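Local coordinates for agrin (Gallus gallus, PDB 1PZ7), which is a basal lamina protein whose laminin G domain binds calcium and whose function is modulated by alternative splicing and calcium binding, at residues A[51-56]-A[111-116]; A[58-63]-A[80-85]; A[101-106]-A[128-133]. All blocks are in the same frame, centred on the assembly; numbering follows the deposited sequence.

How the contacts relate
Along the chain the six segments run 51-56, 58-63, 80-85, 101-106, 111-116 and 128-133, so contact 2 is nested within the loop closed by contact 1, while contacts 1 and 3 interleave. Contact 1 pairs two strands of the eight-stranded sheet. Contact 2 lies in the facing six-stranded sheet, where strand 77-83 meets the start of strand 63-68, and contact 3 ties one edge strand of that sheet, 98-103, to a loop of the first. Centres are about 11 Å (1 to 3), 13 Å (2 to 3) and 14 Å (1 to 2) apart. Ile106 packs on Ile56 and Ile82, so the three meet around one part of the core of a laminin G sandwich.

Contact 1: residues A[51-56]-A[111-116]; sequences HFELSI and WTHIKA
Two neighbouring antiparallel strands of the eight-stranded sheet in the laminin G sandwich, 45-58 and 112-119, meet here. Phe52, Leu54 and Ile56 form hydrogen-bonded pairs with Ala116, Ile114 and Thr112, two backbone bonds to a pair; in the first, Phe52 N reaches Ala116 O at 2.7 Å. Glu53-Lys115 and Ser55-His113 are the non-hydrogen-bonded pairs between them, and their side chains lie together on the face away from Phe52, Leu54 and Ile56.

On that face the His113 ring is the centrepiece. Its CG stands anti to the backbone N (chi1 -168°), which brings the imidazole over the neighbouring strand. NE2 donates to Glu53 OE1 at 2.9 Å, in the ring plane and onto the anti lone pair, though the bond is bent (132°). The carboxylate stands almost perpendicular to the ring, their planes 86° apart. At the other nitrogen, ND1 makes a weak bond of 3.5 Å to Ser55 OG. Glu53 also lies alongside Lys115, but Glu53 OE2 and Lys115 NZ stay 4.4 Å apart, too far for a salt bridge. Farther along, the edge of the Trp111 indole, at CZ3, abuts Ser55 O at 3.4 Å; Arg177 makes a cation-pi contact with the same ring.

The opposite face is mostly apolar. Leu54 CD2 rests against Ile114 CB at 3.8 Å with the two side chains side by side, whereas Ile56 crosses Ile114 obliquely, CD1 to CD1. With one face polar and Phe52, Leu54 and Ile56 packed on strand 63-68 of the second sheet, the pair belongs to the two-sheet sandwich of the laminin G fold.

Contact 2: residues A[58-63]-A[80-85]; sequences TEATQG and LAIVDG
Ala81 comes in first, on strand 77-83, with its CB 3.5 Å from Gly63 O. Ile82 does most of the work. Its backbone pairs with Gly63 as an antiparallel hydrogen-bonded pair: Ile82 N donates to Gly63 O at 2.7 Å, and Ile82 O takes the amide of Gly63 at 3.0 Å on a carbonyl lone pair. The side chain of Ile82 then splits. CG2, anti to the backbone N, lies over Thr61 O at 3.5 Å, while CD1 reaches Thr58 CG2 tip to tip at 3.8 Å, with Ala60 CB more loosely beside it. Val83 turns its CB away, and Asp84 takes positive phi (52°) as the strand gives way to a turn. Gly85, also at positive phi (88°), closes the contact by donating its N to Thr61 O at 2.9 Å, again on a lone pair.

Opposite, Thr58 OG1 accepts from Ala60 N in an ST turn and has a second partner in Ile173 O, which fixes the CG2 facing Ile82. Backbone bonds thus join the start of strand 63-68 to the end of strand 77-83, where the latter turns toward strand 86-92, and Ile82 adds apolar contacts to Thr58 and Ala60; Ala60 O is buried there with no polar partner in the model, which probably costs some stability.

Contact 3: residues A[101-106]-A[128-133]; sequences RSTVPI and GNEAPI
Glu130, Ile133 and Val104 carry this join at one side of the laminin G sandwich, where the loop after strand 122-127 of one sheet is fastened to an edge strand, 98-103, of the other. Near Val104 the chain turns its corner out of that strand, and Glu130 holds the corner.

The Glu130 side chain leaves the backbone in the crowded position, with CG between N and the carbonyl carbon (chi1 77°), and then extends straight to the opposite segment. OE1 is gripped twice by one residue: Thr103 N donates at 2.9 Å onto its syn lone pair, and Thr103 OG1 donates at 2.8 Å from above the carboxylate plane. OE2 takes the hydroxyl of Ser102, also from above the plane, with OG at 2.7 Å, and Val127 N from its own hairpin as well. Four donors round a single carboxylate fix its rotation and would favour its ionised form.

Val104 supplies the apolar side of the same group. Its CG2 sits 3.7 Å from both Glu130 CB and Glu130 CD, crossing the chain obliquely, so the acid is braced along its stem as well as held at its tip.

Ile133, the first residue of strand 133-136, packs on the backbone of Arg101. Its CG1 lies 3.4 Å from Arg101 O, and its CD1 touches Thr103 CG2 at 4.0 Å. Arg101 itself points its guanidinium elsewhere, to Val83 O.

Ser102 is itself held in place: its OG, anti to its own backbone N, donates to Glu130 and accepts from Val104 N at 3.1 Å in a nearly straight ST-turn bond (169°).

Contact 1: residues A[51-56]-A[111-116]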
ATOM      1  N   HIS A  51      -3.812   8.805   1.777  1.00  9.65           N
ATOM      2  CA  HIS A  51      -2.581   9.120   2.480  1.00  9.96           C
ATOM      3  C   HIS A  51      -2.096   7.859   3.173  1.00  9.53           C
ATOM      4  O   HIS A  51      -2.849   7.218   3.904  1.00  9.83           O
ATOM      5  CB  HIS A  51      -2.791  10.243   3.495  1.00 10.09           C
ATOM      6  CG  HIS A  51      -2.904  11.602   2.876  1.00 12.39           C
ATOM      7  ND1 HIS A  51      -4.035  12.026   2.212  1.00 14.35           N
ATOM      8  CD2 HIS A  51      -2.028  12.633   2.824  1.00 14.05           C
ATOM      9  CE1 HIS A  51      -3.851  13.260   1.778  1.00 14.92           C
ATOM     10  NE2 HIS A  51      -2.641  13.653   2.137  1.00 15.40           N
ATOM     11  N   PHE A  52      -0.841   7.502   2.917  1.00  9.41           N
ATOM     12  CA  PHE A  52      -0.222   6.331   3.520  1.00  9.44           C
ATOM     13  C   PHE A  52       1.120   6.697   4.124  1.00  9.69           C
ATOM     14  O   PHE A  52       1.910   7.417   3.516  1.00 10.18           O
ATOM     15  CB  PHE A  52       0.033   5.251   2.464  1.00  9.42           C
ATOM     16  CG  PHE A  52      -1.189   4.831   1.709  1.00  9.86           C
ATOM     17  CD1 PHE A  52      -2.163   4.059   2.317  1.00 10.28           C
ATOM     18  CD2 PHE A  52      -1.355   5.192   0.386  1.00 10.11           C
ATOM     19  CE1 PHE A  52      -3.291   3.668   1.625  1.00 10.48           C
ATOM     20  CE2 PHE A  52      -2.476   4.795  -0.313  1.00 10.38           C
ATOM     21  CZ  PHE A  52      -3.442   4.034   0.309  1.00 10.85           C
ATOM     22  N   GLU A  53       1.376   6.184   5.317  1.00  9.57           N
ATOM     23  CA  GLU A  53       2.664   6.332   5.966  1.00 10.27           C
ATOM     24  C   GLU A  53       2.938   5.007   6.627  1.00  9.88           C
ATOM     25  O   GLU A  53       2.026   4.383   7.170  1.00  9.79           O
ATOM     26  CB  GLU A  53       2.642   7.420   7.026  1.00 10.59           C
ATOM     27  CG  GLU A  53       2.771   8.830   6.499  1.00 13.19           C
ATOM     28  CD  GLU A  53       3.240   9.792   7.575  1.00 15.52           C
ATOM     29  OE1 GLU A  53       4.358   9.610   8.111  1.00 18.47           O
ATOM     30  OE2 GLU A  53       2.481  10.724   7.898  1.00 18.54           O
ATOM     31  N   LEU A  54       4.187   4.566   6.576  1.00  9.68           N
ATOM     32  CA  LEU A  54       4.558   3.313   7.213  1.00  9.95           C
ATOM     33  C   LEU A  54       6.063   3.182   7.240  1.00  9.77           C
ATOM     34  O   LEU A  54       6.769   3.923   6.569  1.00 10.39           O
ATOM     35  CB  LEU A  54       3.945   2.112   6.478  1.00 10.13           C
ATOM     36  CG  LEU A  54       4.434   1.799   5.059  1.00 10.73           C
ATOM     37  CD1 LEU A  54       4.109   0.357   4.675  1.00 11.63           C
ATOM     38  CD2 LEU A  54       3.847   2.757   4.038  1.00 11.43           C
ATOM     39  N   SER A  55       6.549   2.245   8.038  1.00  9.63           N
ATOM     40  CA  SER A  55       7.962   1.940   8.049  1.00  9.97           C
ATOM     41  C   SER A  55       8.097   0.468   7.729  1.00  9.67           C
ATOM     42  O   SER A  55       7.304  -0.343   8.200  1.00  9.31           O
ATOM     43  CB  SER A  55       8.585   2.269   9.398  1.00 10.13           C
ATOM     44  OG  SER A  55       8.810   3.668   9.489  1.00 12.16           O
ATOM     45  N   ILE A  56       9.078   0.128   6.900  1.00  9.55           N
ATOM     46  CA  ILE A  56       9.295  -1.260   6.536  1.00  9.57           C
ATOM     47  C   ILE A  56      10.763  -1.604   6.647  1.00  9.35           C
ATOM     48  O   ILE A  56      11.628  -0.728   6.635  1.00  9.17           O
ATOM     49  CB  ILE A  56       8.764  -1.584   5.112  1.00  9.96           C
ATOM     50  CG1 ILE A  56       9.617  -0.924   4.028  1.00 10.26           C
ATOM     51  CG2 ILE A  56       7.295  -1.193   4.985  1.00 10.25           C
ATOM     52  CD1 ILE A  56       9.280  -1.422   2.631  1.00 11.19           C
ATOM     53  N   TRP A 111      15.128  -0.283   8.914  1.00  9.88           N
ATOM     54  CA  TRP A 111      13.828   0.358   8.964  1.00  9.53           C
ATOM     55  C   TRP A 111      13.853   1.641   8.142  1.00  9.53           C
ATOM     56  O   TRP A 111      14.702   2.517   8.351  1.00  9.85           O
ATOM     57  CB  TRP A 111      13.434   0.650  10.409  1.00  9.18           C
ATOM     58  CG  TRP A 111      12.976  -0.572  11.131  1.00  9.05           C
ATOM     59  CD1 TRP A 111      13.644  -1.251  12.109  1.00  9.32           C
ATOM     60  CD2 TRP A 111      11.744  -1.276  10.929  1.00  7.90           C
ATOM     61  NE1 TRP A 111      12.906  -2.331  12.526  1.00  9.25           N
ATOM     62  CE2 TRP A 111      11.732  -2.367  11.818  1.00  9.10           C
ATOM     63  CE3 TRP A 111      10.641  -1.091  10.086  1.00  8.48           C
ATOM     64  CZ2 TRP A 111      10.667  -3.264  11.888  1.00  8.38           C
ATOM     65  CZ3 TRP A 111       9.590  -1.987  10.156  1.00  8.83           C
ATOM     66  CH2 TRP A 111       9.607  -3.053  11.054  1.00  8.47           C
ATOM     67  N   THR A 112      12.912   1.739   7.212  1.00  9.71           N
ATOM     68  CA  THR A 112      12.840   2.849   6.280  1.00  9.56           C
ATOM     69  C   THR A 112      11.425   3.391   6.231  1.00  9.57           C
ATOM     70  O   THR A 112      10.462   2.628   6.084  1.00  9.43           O
ATOM     71  CB  THR A 112      13.251   2.372   4.883  1.00  9.58           C
ATOM     72  OG1 THR A 112      14.552   1.769   4.937  1.00  9.89           O
ATOM     73  CG2 THR A 112      13.416   3.545   3.926  1.00  9.72           C
ATOM     74  N   HIS A 113      11.304   4.710   6.332  1.00  9.99           N
ATOM     75  CA  HIS A 113      10.010   5.367   6.324  1.00 10.70           C
ATOM     76  C   HIS A 113       9.525   5.605   4.899  1.00 10.31           C
ATOM     77  O   HIS A 113      10.316   5.910   4.010  1.00 10.69           O
ATOM     78  CB  HIS A 113      10.106   6.698   7.071  1.00 11.15           C
ATOM     79  CG  HIS A 113       8.780   7.320   7.380  1.00 13.02           C
ATOM     80  ND1 HIS A 113       7.875   6.752   8.251  1.00 16.53           N
ATOM     81  CD2 HIS A 113       8.210   8.467   6.940  1.00 15.89           C
ATOM     82  CE1 HIS A 113       6.803   7.520   8.333  1.00 17.17           C
ATOM     83  NE2 HIS A 113       6.982   8.570   7.553  1.00 17.02           N
ATOM     84  N   ILE A 114       8.219   5.453   4.700  1.00  9.92           N
ATOM     85  CA  ILE A 114       7.580   5.703   3.416  1.00  9.74           C
ATOM     86  C   ILE A 114       6.396   6.628   3.647  1.00  9.82           C
ATOM     87  O   ILE A 114       5.577   6.377   4.522  1.00  9.73           O
ATOM     88  CB  ILE A 114       7.075   4.393   2.773  1.00  9.47           C
ATOM     89  CG1 ILE A 114       8.232   3.425   2.522  1.00  9.90           C
ATOM     90  CG2 ILE A 114       6.333   4.693   1.472  1.00  9.86           C
ATOM     91  CD1 ILE A 114       7.791   2.043   2.129  1.00 10.83           C
ATOM     92  N   LYS A 115       6.318   7.698   2.869  1.00  9.97           N
ATOM     93  CA  LYS A 115       5.180   8.604   2.903  1.00 10.83           C
ATOM     94  C   LYS A 115       4.657   8.723   1.479  1.00 10.66           C
ATOM     95  O   LYS A 115       5.370   9.160   0.573  1.00 10.78           O
ATOM     96  CB  LYS A 115       5.577   9.971   3.446  1.00 11.22           C
ATOM     97  CG  LYS A 115       4.466  10.998   3.351  1.00 13.78           C
ATOM     98  CD  LYS A 115       4.875  12.331   3.927  1.00 16.06           C
ATOM     99  CE  LYS A 115       4.875  12.308   5.438  1.00 17.07           C
ATOM    100  NZ  LYS A 115       5.161  13.656   5.982  1.00 18.74           N
ATOM    101  N   ALA A 116       3.416   8.315   1.270  1.00 10.86           N
ATOM    102  CA  ALA A 116       2.838   8.330  -0.058  1.00 11.34           C
ATOM    103  C   ALA A 116       1.427   8.881   0.002  1.00 11.42           C
ATOM    104  O   ALA A 116       0.615   8.429   0.811  1.00 12.49           O
ATOM    105  CB  ALA A 116       2.831   6.943  -0.617  1.00 11.38           C
TER

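Contact 2: residues A[58-63]-A[80-85]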
ATOM      1  N   THR A  58      13.289  -4.699   5.017  1.00  8.72           N
ATOM      2  CA  THR A  58      13.241  -5.777   4.050  1.00  8.64           C
ATOM      3  C   THR A  58      14.533  -5.967   3.274  1.00  8.63           C
ATOM      4  O   THR A  58      15.366  -5.067   3.200  1.00  8.50           O
ATOM      5  CB  THR A  58      12.091  -5.487   3.053  1.00  8.74           C
ATOM      6  OG1 THR A  58      11.901  -6.599   2.172  1.00  8.56           O
ATOM      7  CG2 THR A  58      12.442  -4.315   2.133  1.00  9.11           C
ATOM      8  N   GLU A  59      14.675  -7.164   2.711  1.00  8.79           N
ATOM      9  CA  GLU A  59      15.767  -7.492   1.797  1.00  9.10           C
ATOM     10  C   GLU A  59      15.195  -7.740   0.406  1.00  8.85           C
ATOM     11  O   GLU A  59      15.924  -8.056  -0.528  1.00  9.00           O
ATOM     12  CB  GLU A  59      16.493  -8.757   2.245  1.00  9.33           C
ATOM     13  CG  GLU A  59      17.163  -8.669   3.599  1.00 11.05           C
ATOM     14  CD  GLU A  59      17.734 -10.004   4.036  1.00 12.78           C
ATOM     15  OE1 GLU A  59      16.950 -10.893   4.430  1.00 15.84           O
ATOM     16  OE2 GLU A  59      18.962 -10.173   3.974  1.00 15.22           O
ATOM     17  N   ALA A  60      13.878  -7.617   0.278  1.00  8.60           N
ATOM     18  CA  ALA A  60      13.192  -7.898  -0.973  1.00  8.28           C
ATOM     19  C   ALA A  60      13.464  -6.873  -2.061  1.00  8.19           C
ATOM     20  O   ALA A  60      13.508  -5.674  -1.792  1.00  8.55           O
ATOM     21  CB  ALA A  60      11.683  -8.001  -0.727  1.00  8.45           C
ATOM     22  N   THR A  61      13.634  -7.360  -3.290  1.00  8.18           N
ATOM     23  CA  THR A  61      13.771  -6.485  -4.448  1.00  8.39           C
ATOM     24  C   THR A  61      12.466  -6.461  -5.244  1.00  8.36           C
ATOM     25  O   THR A  61      12.328  -5.681  -6.183  1.00  8.38           O
ATOM     26  CB  THR A  61      14.925  -6.922  -5.362  1.00  8.43           C
ATOM     27  OG1 THR A  61      14.771  -8.301  -5.720  1.00  9.94           O
ATOM     28  CG2 THR A  61      16.267  -6.826  -4.640  1.00  9.76           C
ATOM     29  N   GLN A  62      11.526  -7.338  -4.884  1.00  8.26           N
ATOM     30  CA  GLN A  62      10.207  -7.379  -5.518  1.00  8.27           C
ATOM     31  C   GLN A  62       9.178  -7.733  -4.453  1.00  8.31           C
ATOM     32  O   GLN A  62       9.386  -8.652  -3.674  1.00  9.04           O
ATOM     33  CB  GLN A  62      10.136  -8.444  -6.619  1.00  8.44           C
ATOM     34  CG  GLN A  62      11.357  -8.544  -7.531  1.00  8.32           C
ATOM     35  CD  GLN A  62      11.433  -7.468  -8.601  1.00  8.95           C
ATOM     36  OE1 GLN A  62      12.404  -7.419  -9.364  1.00 11.26           O
ATOM     37  NE2 GLN A  62      10.426  -6.612  -8.665  1.00  6.79           N
ATOM     38  N   GLY A  63       8.066  -7.011  -4.407  1.00  8.58           N
ATOM     39  CA  GLY A  63       7.032  -7.346  -3.450  1.00  8.63           C
ATOM     40  C   GLY A  63       5.936  -6.318  -3.327  1.00  8.62           C
ATOM     41  O   GLY A  63       6.188  -5.123  -3.392  1.00  9.45           O
ATOM     42  N   LEU A  80       1.319   0.364  -3.295  1.00  8.82           N
ATOM     43  CA  LEU A  80       2.745   0.540  -3.055  1.00  9.31           C
ATOM     44  C   LEU A  80       3.396  -0.817  -3.252  1.00  9.09           C
ATOM     45  O   LEU A  80       2.889  -1.831  -2.766  1.00  9.05           O
ATOM     46  CB  LEU A  80       3.011   1.024  -1.634  1.00  9.57           C
ATOM     47  CG  LEU A  80       2.399   2.377  -1.283  1.00 10.38           C
ATOM     48  CD1 LEU A  80       2.664   2.733   0.168  1.00 10.95           C
ATOM     49  CD2 LEU A  80       2.940   3.451  -2.211  1.00 12.09           C
ATOM     50  N   ALA A  81       4.518  -0.848  -3.954  1.00  9.34           N
ATOM     51  CA  ALA A  81       5.208  -2.101  -4.208  1.00  9.21           C
ATOM     52  C   ALA A  81       6.685  -1.840  -4.348  1.00  9.28           C
ATOM     53  O   ALA A  81       7.088  -0.735  -4.687  1.00  9.13           O
ATOM     54  CB  ALA A  81       4.683  -2.741  -5.481  1.00  9.21           C
ATOM     55  N   ILE A  82       7.484  -2.862  -4.082  1.00  8.78           N
ATOM     56  CA  ILE A  82       8.909  -2.797  -4.339  1.00  8.87           C
ATOM     57  C   ILE A  82       9.067  -3.400  -5.722  1.00  8.76           C
ATOM     58  O   ILE A  82       8.694  -4.549  -5.936  1.00  8.54           O
ATOM     59  CB  ILE A  82       9.694  -3.612  -3.303  1.00  8.98           C
ATOM     60  CG1 ILE A  82       9.422  -3.097  -1.884  1.00  9.43           C
ATOM     61  CG2 ILE A  82      11.186  -3.553  -3.615  1.00  9.15           C
ATOM     62  CD1 ILE A  82      10.036  -3.963  -0.787  1.00  9.97           C
ATOM     63  N   VAL A  83       9.573  -2.615  -6.663  1.00  8.55           N
ATOM     64  CA  VAL A  83       9.755  -3.078  -8.028  1.00  8.95           C
ATOM     65  C   VAL A  83      11.204  -2.856  -8.402  1.00  8.74           C
ATOM     66  O   VAL A  83      11.676  -1.720  -8.449  1.00  8.58           O
ATOM     67  CB  VAL A  83       8.849  -2.319  -9.009  1.00  9.23           C
ATOM     68  CG1 VAL A  83       9.126  -2.755 -10.441  1.00 10.35           C
ATOM     69  CG2 VAL A  83       7.386  -2.526  -8.644  1.00  9.69           C
ATOM     70  N   ASP A  84      11.910  -3.947  -8.673  1.00  8.64           N
ATOM     71  CA  ASP A  84      13.323  -3.883  -9.012  1.00  8.82           C
ATOM     72  C   ASP A  84      14.125  -3.089  -7.974  1.00  8.86           C
ATOM     73  O   ASP A  84      15.006  -2.304  -8.328  1.00  9.17           O
ATOM     74  CB  ASP A  84      13.513  -3.281 -10.413  1.00  9.08           C
ATOM     75  CG  ASP A  84      12.888  -4.126 -11.512  1.00 10.66           C
ATOM     76  OD1 ASP A  84      12.822  -5.362 -11.366  1.00 12.40           O
ATOM     77  OD2 ASP A  84      12.444  -3.635 -12.573  1.00 14.49           O
ATOM     78  N   GLY A  85      13.814  -3.293  -6.698  1.00  8.80           N
ATOM     79  CA  GLY A  85      14.580  -2.696  -5.614  1.00  8.50           C
ATOM     80  C   GLY A  85      14.188  -1.313  -5.131  1.00  8.51           C
ATOM     81  O   GLY A  85      14.819  -0.780  -4.213  1.00  8.52           O
TER

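Contact 3: residues A[101-106]-A[128-133]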
ATOM      1  N   ARG A 101       8.113   6.605  -8.960  1.00  9.26           N
ATOM      2  CA  ARG A 101       9.185   5.717  -8.538  1.00  9.54           C
ATOM      3  C   ARG A 101      10.241   6.403  -7.686  1.00  9.29           C
ATOM      4  O   ARG A 101      10.822   7.419  -8.079  1.00  9.84           O
ATOM      5  CB  ARG A 101       9.825   5.127  -9.786  1.00 10.06           C
ATOM      6  CG  ARG A 101      10.716   3.952  -9.554  1.00 10.55           C
ATOM      7  CD  ARG A 101      10.984   3.195 -10.841  1.00 11.51           C
ATOM      8  NE  ARG A 101      12.065   2.239 -10.694  1.00 11.53           N
ATOM      9  CZ  ARG A 101      11.946   1.059 -10.110  1.00 11.72           C
ATOM     10  NH1 ARG A 101      12.998   0.267 -10.023  1.00 11.42           N
ATOM     11  NH2 ARG A 101      10.783   0.670  -9.608  1.00 12.13           N
ATOM     12  N   SER A 102      10.472   5.832  -6.509  1.00  9.09           N
ATOM     13  CA  SER A 102      11.446   6.332  -5.553  1.00  9.07           C
ATOM     14  C   SER A 102      12.872   6.103  -6.040  1.00  9.13           C
ATOM     15  O   SER A 102      13.125   5.230  -6.873  1.00  9.05           O
ATOM     16  CB  SER A 102      11.248   5.612  -4.213  1.00  9.20           C
ATOM     17  OG  SER A 102      12.284   5.904  -3.292  1.00  9.11           O
ATOM     18  N   THR A 103      13.796   6.894  -5.500  1.00  9.07           N
ATOM     19  CA  THR A 103      15.218   6.769  -5.808  1.00  9.28           C
ATOM     20  C   THR A 103      16.007   6.116  -4.677  1.00  8.99           C
ATOM     21  O   THR A 103      17.230   6.021  -4.749  1.00  9.16           O
ATOM     22  CB  THR A 103      15.847   8.162  -6.060  1.00  9.45           C
ATOM     23  OG1 THR A 103      15.887   8.911  -4.836  1.00 10.66           O
ATOM     24  CG2 THR A 103      14.999   9.003  -7.001  1.00 10.24           C
ATOM     25  N   VAL A 104      15.323   5.672  -3.630  1.00  8.74           N
ATOM     26  CA  VAL A 104      15.993   5.117  -2.459  1.00  9.16           C
ATOM     27  C   VAL A 104      16.003   3.594  -2.450  1.00  8.95           C
ATOM     28  O   VAL A 104      14.954   2.972  -2.389  1.00  8.96           O
ATOM     29  CB  VAL A 104      15.294   5.590  -1.174  1.00  9.22           C
ATOM     30  CG1 VAL A 104      15.929   4.960   0.057  1.00  9.89           C
ATOM     31  CG2 VAL A 104      15.324   7.106  -1.084  1.00  9.01           C
ATOM     32  N   PRO A 105      17.172   2.969  -2.515  1.00  9.03           N
ATOM     33  CA  PRO A 105      17.203   1.511  -2.418  1.00  9.17           C
ATOM     34  C   PRO A 105      16.529   1.079  -1.124  1.00  9.27           C
ATOM     35  O   PRO A 105      16.914   1.523  -0.045  1.00  9.70           O
ATOM     36  CB  PRO A 105      18.697   1.199  -2.408  1.00  8.97           C
ATOM     37  CG  PRO A 105      19.301   2.332  -3.156  1.00  9.17           C
ATOM     38  CD  PRO A 105      18.520   3.535  -2.698  1.00  8.96           C
ATOM     39  N   ILE A 106      15.517   0.226  -1.233  1.00  9.46           N
ATOM     40  CA  ILE A 106      14.725  -0.160  -0.070  1.00  9.38           C
ATOM     41  C   ILE A 106      15.209  -1.425   0.633  1.00  9.19           C
ATOM     42  O   ILE A 106      14.934  -1.628   1.815  1.00  9.76           O
ATOM     43  CB  ILE A 106      13.243  -0.346  -0.494  1.00  9.63           C
ATOM     44  CG1 ILE A 106      12.324  -0.412   0.731  1.00 10.39           C
ATOM     45  CG2 ILE A 106      13.068  -1.605  -1.322  1.00  9.84           C
ATOM     46  CD1 ILE A 106      12.274   0.866   1.544  1.00 11.31           C
ATOM     47  N   GLY A 128      12.404   7.536   2.943  1.00 10.61           N
ATOM     48  CA  GLY A 128      13.507   8.126   3.677  1.00 11.10           C
ATOM     49  C   GLY A 128      13.440   9.638   3.598  1.00 11.52           C
ATOM     50  O   GLY A 128      12.367  10.224   3.751  1.00 11.88           O
ATOM     51  N   ASN A 129      14.579  10.276   3.347  1.00 12.07           N
ATOM     52  CA  ASN A 129      14.631  11.733   3.262  1.00 12.42           C
ATOM     53  C   ASN A 129      14.829  12.253   1.836  1.00 11.84           C
ATOM     54  O   ASN A 129      15.255  13.390   1.641  1.00 12.18           O
ATOM     55  CB  ASN A 129      15.733  12.277   4.178  1.00 12.92           C
ATOM     56  CG  ASN A 129      15.555  11.845   5.620  1.00 15.33           C
ATOM     57  OD1 ASN A 129      14.555  12.176   6.262  1.00 18.42           O
ATOM     58  ND2 ASN A 129      16.523  11.092   6.138  1.00 18.66           N
ATOM     59  N   GLU A 130      14.507  11.435   0.838  1.00 11.23           N
ATOM     60  CA  GLU A 130      14.669  11.859  -0.548  1.00 10.57           C
ATOM     61  C   GLU A 130      13.710  13.001  -0.864  1.00 10.34           C
ATOM     62  O   GLU A 130      12.716  13.190  -0.168  1.00 10.17           O
ATOM     63  CB  GLU A 130      14.402  10.692  -1.505  1.00 10.21           C
ATOM     64  CG  GLU A 130      12.927  10.362  -1.693  1.00 10.27           C
ATOM     65  CD  GLU A 130      12.695   9.198  -2.633  1.00  9.88           C
ATOM     66  OE1 GLU A 130      13.363   9.117  -3.693  1.00  9.91           O
ATOM     67  OE2 GLU A 130      11.828   8.358  -2.312  1.00  8.63           O
ATOM     68  N   ALA A 131      14.025  13.775  -1.899  1.00 10.29           N
ATOM     69  CA  ALA A 131      13.109  14.795  -2.377  1.00 10.15           C
ATOM     70  C   ALA A 131      11.880  14.036  -2.873  1.00 10.27           C
ATOM     71  O   ALA A 131      12.011  13.051  -3.584  1.00 10.09           O
ATOM     72  CB  ALA A 131      13.737  15.591  -3.504  1.00 10.30           C
ATOM     73  N   PRO A 132      10.684  14.438  -2.468  1.00 10.35           N
ATOM     74  CA  PRO A 132       9.487  13.729  -2.916  1.00 10.46           C
ATOM     75  C   PRO A 132       9.384  13.605  -4.425  1.00 10.69           C
ATOM     76  O   PRO A 132       9.722  14.527  -5.161  1.00 10.67           O
ATOM     77  CB  PRO A 132       8.350  14.579  -2.361  1.00 10.73           C
ATOM     78  CG  PRO A 132       8.936  15.206  -1.157  1.00 10.64           C
ATOM     79  CD  PRO A 132      10.354  15.524  -1.529  1.00 10.42           C
ATOM     80  N   ILE A 133       8.943  12.435  -4.865  1.00 10.66           N
ATOM     81  CA  ILE A 133       8.689  12.168  -6.270  1.00 10.97           C
ATOM     82  C   ILE A 133       7.247  12.555  -6.512  1.00 10.94           C
ATOM     83  O   ILE A 133       6.361  12.092  -5.790  1.00 11.24           O
ATOM     84  CB  ILE A 133       8.855  10.668  -6.574  1.00 11.44           C
ATOM     85  CG1 ILE A 133      10.247  10.187  -6.163  1.00 12.85           C
ATOM     86  CG2 ILE A 133       8.566  10.382  -8.048  1.00 11.66           C
ATOM     87  CD1 ILE A 133      11.362  10.765  -6.965  1.00 14.11           C
TER